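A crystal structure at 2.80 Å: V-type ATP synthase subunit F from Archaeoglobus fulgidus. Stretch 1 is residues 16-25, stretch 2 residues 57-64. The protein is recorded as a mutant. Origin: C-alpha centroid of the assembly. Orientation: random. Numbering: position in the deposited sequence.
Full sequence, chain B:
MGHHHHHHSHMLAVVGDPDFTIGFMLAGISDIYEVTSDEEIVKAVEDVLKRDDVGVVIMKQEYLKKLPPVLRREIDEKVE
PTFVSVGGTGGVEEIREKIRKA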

# COMPACT_ATOMS: atom_id res chain seq x y z
N GLY B 16 2.02 1.24 12.64
CA GLY B 16 3.47 1.28 12.50
C GLY B 16 4.17 2.00 13.62
O GLY B 16 3.53 2.55 14.52
N ASP B 17 5.50 2.00 13.57
CA ASP B 17 6.33 2.66 14.59
C ASP B 17 6.07 4.15 14.56
O ASP B 17 5.64 4.69 13.54
CB ASP B 17 7.82 2.39 14.33
CG ASP B 17 8.33 3.08 13.07
OD1 ASP B 17 7.88 2.71 11.95
OD2 ASP B 17 9.18 3.98 13.20
N PRO B 18 6.34 4.85 15.67
CA PRO B 18 6.13 6.30 15.78
C PRO B 18 6.70 7.15 14.63
O PRO B 18 6.12 8.17 14.26
CB PRO B 18 6.74 6.64 17.13
CG PRO B 18 7.82 5.58 17.28
CD PRO B 18 7.09 4.35 16.84
N ASP B 19 7.83 6.74 14.07
CA ASP B 19 8.46 7.45 12.96
C ASP B 19 7.61 7.32 11.70
O ASP B 19 7.57 8.21 10.86
CB ASP B 19 9.84 6.88 12.67
CG ASP B 19 10.97 7.80 13.10
OD1 ASP B 19 10.84 8.41 14.19
OD2 ASP B 19 11.97 7.91 12.35
N PHE B 20 6.94 6.18 11.58
CA PHE B 20 6.09 5.88 10.43
C PHE B 20 4.73 6.53 10.55
O PHE B 20 4.13 6.89 9.55
CB PHE B 20 5.94 4.36 10.31
CG PHE B 20 5.10 3.91 9.14
CD1 PHE B 20 3.72 3.92 9.20
CD2 PHE B 20 5.71 3.42 7.99
CE1 PHE B 20 2.95 3.44 8.14
CE2 PHE B 20 4.94 2.94 6.93
CZ PHE B 20 3.56 2.96 7.01
N THR B 21 4.25 6.71 11.78
CA THR B 21 2.93 7.29 12.01
C THR B 21 2.81 8.82 11.90
O THR B 21 1.80 9.32 11.40
CB THR B 21 2.42 6.82 13.37
N ILE B 22 3.82 9.55 12.36
CA ILE B 22 3.81 11.02 12.35
C ILE B 22 3.38 11.67 11.06
O ILE B 22 2.57 12.58 11.08
CB ILE B 22 5.18 11.64 12.72
CG1 ILE B 22 6.30 10.68 12.35
CG2 ILE B 22 5.18 12.07 14.18
CD1 ILE B 22 7.62 10.97 13.05
N GLY B 23 3.94 11.21 9.95
CA GLY B 23 3.56 11.79 8.68
C GLY B 23 2.06 11.79 8.45
O GLY B 23 1.51 12.74 7.88
N PHE B 24 1.39 10.74 8.91
CA PHE B 24 -0.04 10.58 8.73
C PHE B 24 -0.86 11.41 9.71
O PHE B 24 -1.94 11.92 9.37
CB PHE B 24 -0.43 9.10 8.83
CG PHE B 24 0.31 8.21 7.85
CD1 PHE B 24 1.41 7.48 8.26
CD2 PHE B 24 -0.10 8.13 6.52
CE1 PHE B 24 2.10 6.67 7.35
CE2 PHE B 24 0.59 7.32 5.61
CZ PHE B 24 1.68 6.60 6.02
N MSE B 25 -0.35 11.54 10.93
CA MSE B 25 -1.04 12.32 11.95
C MSE B 25 -1.00 13.80 11.61
O MSE B 25 -1.99 14.51 11.77
CB MSE B 25 -0.39 12.10 13.31
CG MSE B 25 -0.55 10.70 13.82
SE MSE B 25 0.01 10.59 15.65
CE MSE B 25 1.93 10.76 15.39
N VAL B 57 -6.32 -0.02 5.81
CA VAL B 57 -5.28 0.07 6.82
C VAL B 57 -3.92 0.02 6.16
O VAL B 57 -3.60 -0.92 5.44
CB VAL B 57 -5.43 -1.05 7.91
CG1 VAL B 57 -5.93 -2.31 7.27
CG2 VAL B 57 -4.09 -1.29 8.62
N ILE B 58 -3.13 1.06 6.40
CA ILE B 58 -1.77 1.18 5.86
C ILE B 58 -0.80 0.44 6.77
O ILE B 58 -0.91 0.52 7.99
CB ILE B 58 -1.28 2.65 5.82
CG1 ILE B 58 -2.34 3.56 5.19
CG2 ILE B 58 0.03 2.73 5.06
CD1 ILE B 58 -2.50 3.38 3.71
N MSE B 59 0.16 -0.27 6.19
CA MSE B 59 1.13 -1.00 6.99
C MSE B 59 2.44 -1.25 6.28
O MSE B 59 2.52 -1.22 5.05
CB MSE B 59 0.58 -2.35 7.40
CG MSE B 59 -0.19 -2.40 8.69
SE MSE B 59 -0.01 -4.20 9.38
CE MSE B 59 -0.78 -5.19 7.88
N LYS B 60 3.47 -1.54 7.06
CA LYS B 60 4.77 -1.85 6.51
C LYS B 60 4.62 -3.24 5.89
O LYS B 60 3.99 -4.12 6.47
CB LYS B 60 5.82 -1.87 7.62
CG LYS B 60 6.14 -0.50 8.18
CD LYS B 60 7.48 0.03 7.64
CE LYS B 60 8.58 -0.06 8.69
NZ LYS B 60 8.26 0.75 9.91
N GLN B 61 5.20 -3.42 4.71
CA GLN B 61 5.10 -4.70 4.02
C GLN B 61 5.79 -5.77 4.85
O GLN B 61 5.58 -6.96 4.66
CB GLN B 61 5.75 -4.58 2.65
CG GLN B 61 5.24 -5.56 1.61
CD GLN B 61 5.58 -5.12 0.19
OE1 GLN B 61 6.75 -4.98 -0.17
NE2 GLN B 61 4.54 -4.89 -0.62
N GLU B 62 6.62 -5.32 5.78
CA GLU B 62 7.39 -6.20 6.64
C GLU B 62 6.65 -6.56 7.92
O GLU B 62 7.29 -6.82 8.93
CB GLU B 62 8.70 -5.53 7.01
CG GLU B 62 8.49 -4.16 7.61
CD GLU B 62 9.77 -3.47 7.98
OE1 GLU B 62 10.42 -3.91 8.95
OE2 GLU B 62 10.12 -2.48 7.29
N TYR B 63 5.33 -6.55 7.89
CA TYR B 63 4.59 -6.88 9.09
C TYR B 63 3.80 -8.18 8.99
O TYR B 63 3.57 -8.85 10.00
CB TYR B 63 3.67 -5.73 9.49
CG TYR B 63 4.37 -4.57 10.18
CD1 TYR B 63 3.64 -3.49 10.67
CD2 TYR B 63 5.75 -4.57 10.36
CE1 TYR B 63 4.28 -2.43 11.34
CE2 TYR B 63 6.40 -3.52 11.03
CZ TYR B 63 5.65 -2.46 11.51
OH TYR B 63 6.28 -1.43 12.18
N LEU B 64 3.41 -8.55 7.77
CA LEU B 64 2.66 -9.79 7.57
C LEU B 64 3.44 -11.01 8.08
O LEU B 64 2.88 -11.87 8.75
CB LEU B 64 2.33 -10.01 6.09
CG LEU B 64 1.38 -9.06 5.38
CD1 LEU B 64 2.12 -7.79 5.01
CD2 LEU B 64 0.82 -9.74 4.12

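How do the two backbones meet? The helix that begins at Pro-18 and the strand 57-60 run roughly antiparallel, with 147° between their N-to-C directions, and their axes come no nearer than 10.5 Å. That gap is wide enough for side chains to fill. The main chains draw closest just before the helix, where the CA atoms of Gly-16 and Met-59 lie 6.4 Å apart. No hydrogen bond crosses between the stretches; the contact rests on a salt bridge and on packing, most of it through side chains.

What does Asp-17 do at the start of the helix? It occupies the N-cap position, and its OD2 accepts a weak capping bond from Asp-19 N at 3.2 Å. Its OD1 forms a salt bridge with Lys-60 NZ at 2.9 Å. One carboxylate thus serves both the first turn of its own helix and the strand residue Lys-60. Neither CA-to-CB bond points at the other stretch; both leave sideways, and the side-chain ends close the distance.

Where is the apolar part of the contact? Phe-20 and Phe-24, one helical turn apart, both point toward the strand and meet Ile-58, which points back. Ile-58 CG2 lies 4.0 Å from Phe-20 CZ, at the edge of that ring, and 4.3 Å from Phe-24 CZ. The Phe-20 ring also reaches the aliphatic part of the lysine: its CD2 is 3.8 Å from Lys-60 CD, so Lys-60 combines an apolar contact with its charged one.

How does the turn from Lys-60 to Tyr-63 take part? It is a type I turn; the CA-to-CB bond of Tyr-63 points toward the other stretch, and Tyr-63 OH comes within 3.9 Å of Gly-16 CA. The glycine sits near the edge of the tyrosine ring. A CB on Gly-16 would clash with Phe-20 CD1, at 2.8 Å, within its own stretch.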